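Local coordinates for protein flavoredoxin (Methanosarcina acetivorans, PDB 3BNK) that binds FMN as its cofactor and, as a flavin reductase-like flavoprotein, probably serves in electron transport, at the interface of chains A and B. Numbering follows the deposited sequence. Chains: chain A/B, Flavoredoxin.

Contact 1: the interface of chains A and B. Residues chain A 81, 162, 167, 169; chain B 178-180.
The phenol ring of A:Tyr169 carries the methyl CB of B:Ala179 on one face, 3.9 Å from the ring centroid and shifted toward the rim, a CH-pi contact. At the ring's edge, in its plane, sits the carboxylate carbon CG of A:Asp81. With its CG anti to the backbone N (chi1 -157°), A:Asp81 directs OD1 to two donors. The backbone N of B:Leu180 meets the syn lone pair of OD1 at 2.7 Å (152° at H), while the A:Tyr169 hydroxyl OH reaches the anti side of the same oxygen, also at 2.7 Å and 24° out of the carboxylate plane. With two donors on OD1, the carboxylate is likely to be restrained in its rotation. Were A:Asp81 an alanine, the amide of B:Leu180 and the phenol hydroxyl would probably lose their shared acceptor, leaving the turn after the strand freer to shift. Opposite the ring, B:Ala179 N donates to the backbone O of A:Asn167 at 2.8 Å. The B:Ala179 CB also presses on A:Leu162 CD1 at 3.4 Å, tighter than usual. The site thus clamps the end of chain B's strand 168-178 between helix 77-83 and the loop before strand 168-178 of chain A.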
loop_
_atom_site.group_PDB
_atom_site.type_symbol
_atom_site.label_atom_id
_atom_site.label_comp_id
_atom_site.label_asym_id
_atom_site.label_seq_id
_atom_site.Cartn_x
_atom_site.Cartn_y
_atom_site.Cartn_z
ATOM N N ASP A 81 -15.238 9.156 -0.098
ATOM C CA ASP A 81 -15.073 9.554 -1.502
ATOM C C ASP A 81 -15.192 11.074 -1.680
ATOM O O ASP A 81 -14.458 11.662 -2.480
ATOM C CB ASP A 81 -16.109 8.850 -2.378
ATOM C CG ASP A 81 -15.689 8.757 -3.830
ATOM O OD1 ASP A 81 -14.567 8.264 -4.123
ATOM O OD2 ASP A 81 -16.504 9.132 -4.690
ATOM N N LEU A 162 -9.435 -0.206 -2.825
ATOM C CA LEU A 162 -9.621 0.661 -3.979
ATOM C C LEU A 162 -8.845 0.182 -5.195
ATOM O O LEU A 162 -7.688 -0.227 -5.115
ATOM C CB LEU A 162 -9.257 2.139 -3.665
ATOM C CG LEU A 162 -9.151 3.119 -4.859
ATOM C CD1 LEU A 162 -10.551 3.583 -5.307
ATOM C CD2 LEU A 162 -8.281 4.318 -4.560
ATOM N N ASN A 167 -11.784 2.895 -10.910
ATOM C CA ASN A 167 -12.450 3.626 -9.819
ATOM C C ASN A 167 -13.520 2.834 -9.061
ATOM O O ASN A 167 -14.674 3.260 -8.949
ATOM C CB ASN A 167 -12.988 4.975 -10.314
ATOM C CG ASN A 167 -11.897 5.850 -10.872
ATOM O OD1 ASN A 167 -10.730 5.690 -10.509
ATOM N ND2 ASN A 167 -12.261 6.775 -11.766
ATOM N N TYR A 169 -14.508 0.750 -5.420
ATOM C CA TYR A 169 -14.333 0.337 -4.031
ATOM C C TYR A 169 -14.667 -1.144 -3.909
ATOM O O TYR A 169 -15.501 -1.663 -4.658
ATOM C CB TYR A 169 -15.219 1.168 -3.070
ATOM C CG TYR A 169 -14.753 2.602 -2.882
ATOM C CD1 TYR A 169 -15.554 3.682 -3.284
ATOM C CD2 TYR A 169 -13.500 2.875 -2.330
ATOM C CE1 TYR A 169 -15.140 4.993 -3.108
ATOM C CE2 TYR A 169 -13.064 4.187 -2.165
ATOM C CZ TYR A 169 -13.878 5.237 -2.559
ATOM O OH TYR A 169 -13.431 6.526 -2.389
ATOM N N ALA B 178 -18.640 3.182 -6.272
ATOM C CA ALA B 178 -17.873 3.832 -7.324
ATOM C C ALA B 178 -17.001 4.955 -6.747
ATOM O O ALA B 178 -17.511 5.918 -6.157
ATOM C CB ALA B 178 -18.815 4.378 -8.410
ATOM N N ALA B 179 -15.687 4.812 -6.909
ATOM C CA ALA B 179 -14.715 5.803 -6.420
ATOM C C ALA B 179 -14.676 7.009 -7.352
ATOM O O ALA B 179 -14.905 6.859 -8.552
ATOM C CB ALA B 179 -13.345 5.173 -6.316
ATOM N N LEU B 180 -14.391 8.201 -6.804
ATOM C CA LEU B 180 -14.425 9.457 -7.581
ATOM C C LEU B 180 -15.794 9.617 -8.257
ATOM O O LEU B 180 -15.899 9.966 -9.452
ATOM C CB LEU B 180 -13.292 9.483 -8.621
ATOM C CG LEU B 180 -11.838 9.545 -8.115
ATOM C CD1 LEU B 180 -10.883 9.417 -9.270
ATOM C CD2 LEU B 180 -11.595 10.842 -7.362
#

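Contact 2: the interface of chains A and B. Residues chain A 17, 37-39, 47, 71; chain B 13.
A hydrophobic plug-and-socket joins the chains here: B:Ile13, in the N-terminal loop between strands 5-7 and 16-17, enters a depression on the beta framework of chain A and has 95 Å² of its surface hidden. The two branches of its side chain divide the socket. With chi1 at -51°, CG2 stands anti to the backbone N and CG1 anti to the carbonyl carbon, which sends them to different walls. CG2 lies 3.7 Å from CB of A:Pro17, and on another side it faces CZ of A:Phe71 at 4.0 Å, the two side chains crossing at about a right angle. The longer branch ends in CD1, which is 4.0 Å from CG2 of A:Val37. CD1 is also directed at CD2 of A:Leu47, but that approach is modelled too closely for its length to be trusted. Backbone completes the wall, since CG1 comes within 4.1 Å of A:Arg39 N. The neighbouring A:Ser38 OG bonds to A:Arg39 O at 2.7 Å, a local tie within that strand. Trimming B:Ile13 back to an alanine is likely to leave A:Pro17, A:Val37 and A:Phe71 without their common apolar partner and open a gap in the socket. The socket is assembled from strands 16-17, 37-41, 46-52 and 66-71 of the flavin-binding split barrel, which the partner's loop crosses.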
loop_
_atom_site.group_PDB
_atom_site.type_symbol
_atom_site.label_atom_id
_atom_site.label_comp_id
_atom_site.label_asym_id
_atom_site.label_seq_id
_atom_site.Cartn_x
_atom_site.Cartn_y
_atom_site.Cartn_z
ATOM N N PRO A 17 -5.102 0.360 -0.350
ATOM C CA PRO A 17 -5.886 0.521 0.863
ATOM C C PRO A 17 -6.707 1.811 0.735
ATOM O O PRO A 17 -6.479 2.603 -0.191
ATOM C CB PRO A 17 -4.812 0.675 1.954
ATOM C CG PRO A 17 -3.643 1.329 1.226
ATOM C CD PRO A 17 -3.682 0.735 -0.165
ATOM N N VAL A 37 -0.160 4.778 0.576
ATOM C CA VAL A 37 0.488 4.650 1.889
ATOM C C VAL A 37 1.038 3.242 2.089
ATOM O O VAL A 37 0.382 2.250 1.768
ATOM C CB VAL A 37 -0.469 5.041 3.074
ATOM C CG1 VAL A 37 -1.798 4.258 3.041
ATOM C CG2 VAL A 37 0.227 4.879 4.445
ATOM N N SER A 38 2.229 3.162 2.660
ATOM C CA SER A 38 2.851 1.900 2.991
ATOM C C SER A 38 3.757 2.120 4.184
ATOM O O SER A 38 4.318 3.224 4.357
ATOM C CB SER A 38 3.682 1.385 1.802
ATOM O OG SER A 38 4.525 0.302 2.164
ATOM N N ARG A 39 3.905 1.070 4.994
ATOM C CA ARG A 39 5.013 0.991 5.950
ATOM C C ARG A 39 6.330 1.059 5.188
ATOM O O ARG A 39 6.440 0.635 4.020
ATOM C CB ARG A 39 4.949 -0.265 6.838
ATOM C CG ARG A 39 3.859 -0.243 7.912
ATOM C CD ARG A 39 4.136 0.758 9.053
ATOM N NE ARG A 39 5.368 0.408 9.746
ATOM C CZ ARG A 39 5.457 -0.504 10.704
ATOM N NH1 ARG A 39 4.375 -1.151 11.121
ATOM N NH2 ARG A 39 6.635 -0.784 11.231
ATOM N N LEU A 47 5.803 4.932 8.323
ATOM C CA LEU A 47 5.017 4.772 7.094
ATOM C C LEU A 47 5.405 5.905 6.163
ATOM O O LEU A 47 5.889 6.936 6.617
ATOM C CB LEU A 47 3.505 4.941 7.357
ATOM C CG LEU A 47 2.582 4.186 8.302
ATOM C CD1 LEU A 47 1.342 5.034 8.660
ATOM C CD2 LEU A 47 2.130 2.904 7.646
ATOM N N PHE A 71 -8.531 4.922 9.134
ATOM C CA PHE A 71 -9.153 3.848 8.357
ATOM C C PHE A 71 -10.660 3.903 8.513
ATOM O O PHE A 71 -11.191 3.530 9.558
ATOM C CB PHE A 71 -8.637 2.462 8.807
ATOM C CG PHE A 71 -7.222 2.163 8.379
ATOM C CD1 PHE A 71 -6.139 2.622 9.132
ATOM C CD2 PHE A 71 -6.974 1.397 7.236
ATOM C CE1 PHE A 71 -4.830 2.355 8.742
ATOM C CE2 PHE A 71 -5.684 1.119 6.832
ATOM C CZ PHE A 71 -4.587 1.605 7.599
ATOM N N ILE B 13 -0.559 -1.800 7.637
ATOM C CA ILE B 13 -1.682 -1.282 6.867
ATOM C C ILE B 13 -2.734 -2.410 6.760
ATOM O O ILE B 13 -2.363 -3.572 6.560
ATOM C CB ILE B 13 -1.245 -0.778 5.446
ATOM C CG1 ILE B 13 -0.060 0.192 5.540
ATOM C CG2 ILE B 13 -2.441 -0.154 4.676
ATOM C CD1 ILE B 13 -0.336 1.451 6.343
#

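Contact 3: the interface of chains A and B. Residues chain A 71, 115, 117, 152, 157; chain B 7, 11, 13-14.
This is an apolar, two-fold symmetric interface between two copies of the protein, probably that of a homodimer, in which the N-terminal arm of chain B lies along chain A, an exchange that the symmetry repeats and that probably stabilises the pair. B:Tyr14, with 72 Å² hidden, supplies the main surface. SD of A:Met157 stands 3.7 Å above its ring plane, toward the rim, and CB of A:Pro152 approaches from the same face, 3.4 Å from CZ at the phenol end. The thioether chain of A:Met157 bends at its last torsion (chi3 65°), which brings the terminal CE to 3.7 Å from B:Tyr14 CB. A:Leu115 brings CD2 over the CD1 rim of the ring, again on that face, 3.8 Å from CD1, the two side chains crossing at about a right angle. That methyl also meets CG2 of B:Val11 tip to tip at 3.8 Å. Beside it, CD2 of A:Leu117 reaches CG1 of B:Val11 at 3.5 Å, a tight fit. The B:Val11 chi1 of 20° is far from staggered, so the exact placing of its methyls deserves caution. Farther along the arm, B:Ile7 CD1 lies 4.1 Å from A:Leu115 CD1, a looser touch. At the backbone end of the tyrosine, CE2 of A:Phe71 comes to 3.5 Å from the carbonyl O of B:Tyr14. The arm therefore runs over strands 66-71 and 115-126 of chain A, bordered by strand 151-152 and helix 154-157.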
loop_
_atom_site.group_PDB
_atom_site.type_symbol
_atom_site.label_atom_id
_atom_site.label_comp_id
_atom_site.label_asym_id
_atom_site.label_seq_id
_atom_site.Cartn_x
_atom_site.Cartn_y
_atom_site.Cartn_z
ATOM N N PHE A 71 -8.531 4.922 9.134
ATOM C CA PHE A 71 -9.153 3.848 8.357
ATOM C C PHE A 71 -10.660 3.903 8.513
ATOM O O PHE A 71 -11.191 3.530 9.558
ATOM C CB PHE A 71 -8.637 2.462 8.807
ATOM C CG PHE A 71 -7.222 2.163 8.379
ATOM C CD1 PHE A 71 -6.139 2.622 9.132
ATOM C CD2 PHE A 71 -6.974 1.397 7.236
ATOM C CE1 PHE A 71 -4.830 2.355 8.742
ATOM C CE2 PHE A 71 -5.684 1.119 6.832
ATOM C CZ PHE A 71 -4.587 1.605 7.599
ATOM N N LEU A 115 -9.375 2.914 12.953
ATOM C CA LEU A 115 -8.004 2.892 13.436
ATOM C C LEU A 115 -7.369 4.220 13.054
ATOM O O LEU A 115 -7.535 4.681 11.940
ATOM C CB LEU A 115 -7.255 1.686 12.838
ATOM C CG LEU A 115 -5.726 1.587 12.853
ATOM C CD1 LEU A 115 -5.161 1.623 14.302
ATOM C CD2 LEU A 115 -5.297 0.333 12.105
ATOM N N LEU A 117 -3.791 6.507 13.141
ATOM C CA LEU A 117 -2.339 6.521 13.331
ATOM C C LEU A 117 -1.828 7.952 13.356
ATOM O O LEU A 117 -1.960 8.669 12.374
ATOM C CB LEU A 117 -1.627 5.682 12.250
ATOM C CG LEU A 117 -2.221 4.296 11.941
ATOM C CD1 LEU A 117 -1.462 3.619 10.841
ATOM C CD2 LEU A 117 -2.287 3.387 13.179
ATOM N N PRO A 152 -5.751 -4.981 16.126
ATOM C CA PRO A 152 -6.792 -4.797 15.123
ATOM C C PRO A 152 -7.138 -6.085 14.402
ATOM O O PRO A 152 -6.257 -6.861 14.057
ATOM C CB PRO A 152 -6.169 -3.786 14.152
ATOM C CG PRO A 152 -5.235 -3.013 14.973
ATOM C CD PRO A 152 -4.649 -4.019 15.940
ATOM N N MET A 157 -12.923 -4.443 11.611
ATOM C CA MET A 157 -12.667 -3.135 11.011
ATOM C C MET A 157 -13.519 -2.892 9.772
ATOM O O MET A 157 -14.073 -1.813 9.605
ATOM C CB MET A 157 -11.195 -3.012 10.641
ATOM C CG MET A 157 -10.275 -2.865 11.850
ATOM S SD MET A 157 -8.564 -2.781 11.360
ATOM C CE MET A 157 -8.508 -1.253 10.428
ATOM N N ILE B 7 -3.136 1.645 21.342
ATOM C CA ILE B 7 -2.592 0.313 21.047
ATOM C C ILE B 7 -1.126 0.371 20.582
ATOM O O ILE B 7 -0.564 1.456 20.409
ATOM C CB ILE B 7 -3.490 -0.516 20.046
ATOM C CG1 ILE B 7 -3.398 0.021 18.602
ATOM C CG2 ILE B 7 -4.939 -0.645 20.557
ATOM C CD1 ILE B 7 -4.330 1.118 18.295
ATOM N N VAL B 11 1.885 -0.800 13.947
ATOM C CA VAL B 11 0.696 -1.234 13.237
ATOM C C VAL B 11 0.944 -1.246 11.739
ATOM O O VAL B 11 1.613 -0.361 11.177
ATOM C CB VAL B 11 -0.592 -0.448 13.678
ATOM C CG1 VAL B 11 -0.247 0.862 14.360
ATOM C CG2 VAL B 11 -1.568 -0.248 12.524
ATOM N N ILE B 13 -0.559 -1.800 7.637
ATOM C CA ILE B 13 -1.682 -1.282 6.867
ATOM C C ILE B 13 -2.734 -2.410 6.760
ATOM O O ILE B 13 -2.363 -3.572 6.560
ATOM C CB ILE B 13 -1.245 -0.778 5.446
ATOM C CG1 ILE B 13 -0.060 0.192 5.540
ATOM C CG2 ILE B 13 -2.441 -0.154 4.676
ATOM C CD1 ILE B 13 -0.336 1.451 6.343
ATOM N N TYR B 14 -4.008 -2.045 6.916
ATOM C CA TYR B 14 -5.151 -2.975 6.851
ATOM C C TYR B 14 -5.987 -2.820 5.575
ATOM O O TYR B 14 -6.778 -1.882 5.471
ATOM C CB TYR B 14 -6.039 -2.837 8.107
ATOM C CG TYR B 14 -5.379 -3.437 9.326
ATOM C CD1 TYR B 14 -4.404 -2.736 10.029
ATOM C CD2 TYR B 14 -5.686 -4.740 9.742
ATOM C CE1 TYR B 14 -3.755 -3.305 11.137
ATOM C CE2 TYR B 14 -5.052 -5.312 10.845
ATOM C CZ TYR B 14 -4.085 -4.591 11.534
ATOM O OH TYR B 14 -3.448 -5.168 12.611
#

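Contact 4: the interface of chains A and B. Residues chain A 17, 71, 154, 159, 161, 172; chain B 14-15, 161.
Packing is tightest where CD2 of A:Leu161 meets the pyrrolidine ring of B:Pro15, at 3.3 Å from CD and 3.5 Å from CG, both nearer than ordinary van der Waals contact. B:Pro15 follows a cis peptide bond, a kink that is likely to orient its ring toward this leucine. A:Ile154 comes at about a right angle to the ring: its extended chain (chi1 -167°, chi2 165°) carries CD1 to 3.6 Å from CB of B:Pro15. The same isoleucine places CB at the edge of the B:Tyr14 ring, in its plane and 4.0 Å from CD2. The other methyl of A:Leu161, CD1, faces CD1 of B:Leu161 tip to tip at 3.7 Å; equivalent residues meeting in this way mark the passage of the two-fold axis. Contacts slacken around this core. A:Val172 CG1 stays 4.3 Å from B:Leu161 CD1, and A:Pro17 CB is 4.2 Å from the carbonyl O of B:Pro15. A:Pro159 is intermediate, with CG 3.8 Å from B:Tyr14 O. The hidden surface is concentrated on B:Pro15, B:Tyr14, A:Ile154 and A:Leu161, while A:Pro159 and A:Val172 border it. The site wedges the arm's cis-proline turn against the partner close to the two-fold axis, which is likely to help hold the two subunits together.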
loop_
_atom_site.group_PDB
_atom_site.type_symbol
_atom_site.label_atom_id
_atom_site.label_comp_id
_atom_site.label_asym_id
_atom_site.label_seq_id
_atom_site.Cartn_x
_atom_site.Cartn_y
_atom_site.Cartn_z
ATOM N N PRO A 17 -5.102 0.360 -0.350
ATOM C CA PRO A 17 -5.886 0.521 0.863
ATOM C C PRO A 17 -6.707 1.811 0.735
ATOM O O PRO A 17 -6.479 2.603 -0.191
ATOM C CB PRO A 17 -4.812 0.675 1.954
ATOM C CG PRO A 17 -3.643 1.329 1.226
ATOM C CD PRO A 17 -3.682 0.735 -0.165
ATOM N N PHE A 71 -8.531 4.922 9.134
ATOM C CA PHE A 71 -9.153 3.848 8.357
ATOM C C PHE A 71 -10.660 3.903 8.513
ATOM O O PHE A 71 -11.191 3.530 9.558
ATOM C CB PHE A 71 -8.637 2.462 8.807
ATOM C CG PHE A 71 -7.222 2.163 8.379
ATOM C CD1 PHE A 71 -6.139 2.622 9.132
ATOM C CD2 PHE A 71 -6.974 1.397 7.236
ATOM C CE1 PHE A 71 -4.830 2.355 8.742
ATOM C CE2 PHE A 71 -5.684 1.119 6.832
ATOM C CZ PHE A 71 -4.587 1.605 7.599
ATOM N N ILE A 154 -9.140 -7.224 11.031
ATOM C CA ILE A 154 -9.632 -6.623 9.779
ATOM C C ILE A 154 -11.145 -6.849 9.503
ATOM O O ILE A 154 -11.857 -5.942 9.039
ATOM C CB ILE A 154 -8.719 -6.990 8.562
ATOM C CG1 ILE A 154 -9.042 -6.118 7.347
ATOM C CG2 ILE A 154 -8.811 -8.485 8.203
ATOM C CD1 ILE A 154 -7.959 -6.167 6.244
ATOM N N PRO A 159 -12.576 -2.571 6.465
ATOM C CA PRO A 159 -12.019 -1.438 5.734
ATOM C C PRO A 159 -12.319 -1.523 4.231
ATOM O O PRO A 159 -12.706 -2.591 3.716
ATOM C CB PRO A 159 -10.516 -1.571 5.990
ATOM C CG PRO A 159 -10.309 -3.059 6.090
ATOM C CD PRO A 159 -11.559 -3.612 6.718
ATOM N N LEU A 161 -11.229 -1.146 0.172
ATOM C CA LEU A 161 -10.137 -1.335 -0.780
ATOM C C LEU A 161 -10.452 -0.515 -2.028
ATOM O O LEU A 161 -11.614 -0.181 -2.267
ATOM C CB LEU A 161 -9.998 -2.813 -1.148
ATOM C CG LEU A 161 -10.050 -3.842 -0.010
ATOM C CD1 LEU A 161 -9.992 -5.239 -0.578
ATOM C CD2 LEU A 161 -8.879 -3.598 0.950
ATOM N N VAL A 172 -13.175 -6.452 2.040
ATOM C CA VAL A 172 -12.341 -7.646 2.200
ATOM C C VAL A 172 -13.192 -8.922 2.092
ATOM O O VAL A 172 -14.346 -8.960 2.536
ATOM C CB VAL A 172 -11.527 -7.599 3.530
ATOM C CG1 VAL A 172 -10.700 -8.866 3.717
ATOM C CG2 VAL A 172 -10.624 -6.334 3.561
ATOM N N TYR B 14 -4.008 -2.045 6.916
ATOM C CA TYR B 14 -5.151 -2.975 6.851
ATOM C C TYR B 14 -5.987 -2.820 5.575
ATOM O O TYR B 14 -6.778 -1.882 5.471
ATOM C CB TYR B 14 -6.039 -2.837 8.107
ATOM C CG TYR B 14 -5.379 -3.437 9.326
ATOM C CD1 TYR B 14 -4.404 -2.736 10.029
ATOM C CD2 TYR B 14 -5.686 -4.740 9.742
ATOM C CE1 TYR B 14 -3.755 -3.305 11.137
ATOM C CE2 TYR B 14 -5.052 -5.312 10.845
ATOM C CZ TYR B 14 -4.085 -4.591 11.534
ATOM O OH TYR B 14 -3.448 -5.168 12.611
ATOM N N PRO B 15 -5.803 -3.731 4.591
ATOM C CA PRO B 15 -4.796 -4.786 4.553
ATOM C C PRO B 15 -3.588 -4.302 3.769
ATOM O O PRO B 15 -3.580 -3.170 3.279
ATOM C CB PRO B 15 -5.484 -5.868 3.715
ATOM C CG PRO B 15 -6.238 -5.047 2.673
ATOM C CD PRO B 15 -6.670 -3.782 3.390
ATOM N N LEU B 161 -4.438 -10.641 -0.345
ATOM C CA LEU B 161 -4.308 -9.554 0.628
ATOM C C LEU B 161 -3.673 -10.129 1.881
ATOM O O LEU B 161 -3.751 -11.338 2.138
ATOM C CB LEU B 161 -5.673 -8.957 1.008
ATOM C CG LEU B 161 -6.618 -8.554 -0.120
ATOM C CD1 LEU B 161 -7.996 -8.229 0.423
ATOM C CD2 LEU B 161 -6.062 -7.372 -0.920
#

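Contacts 2, 3 and 4 form one continuous region, with C-alpha centres about 9 Å apart in every pairing. A:Phe71 belongs to all three; contacts 2 and 3 also share B:Ile13, contacts 3 and 4 share B:Tyr14, and contacts 2 and 4 share A:Pro17. Consecutive arm residues of chain B are thereby set in adjoining apolar sites. Contact 1 lies apart, about 14 Å from contact 4, 17 Å from contact 2 and 21 Å from contact 3, and adds hydrogen bonds at the end of strand 168-178. With the symmetry-related copies, an N-terminal arm and the segment after strand 168-178 of each subunit engage its partner, consistent with an intimate dimer.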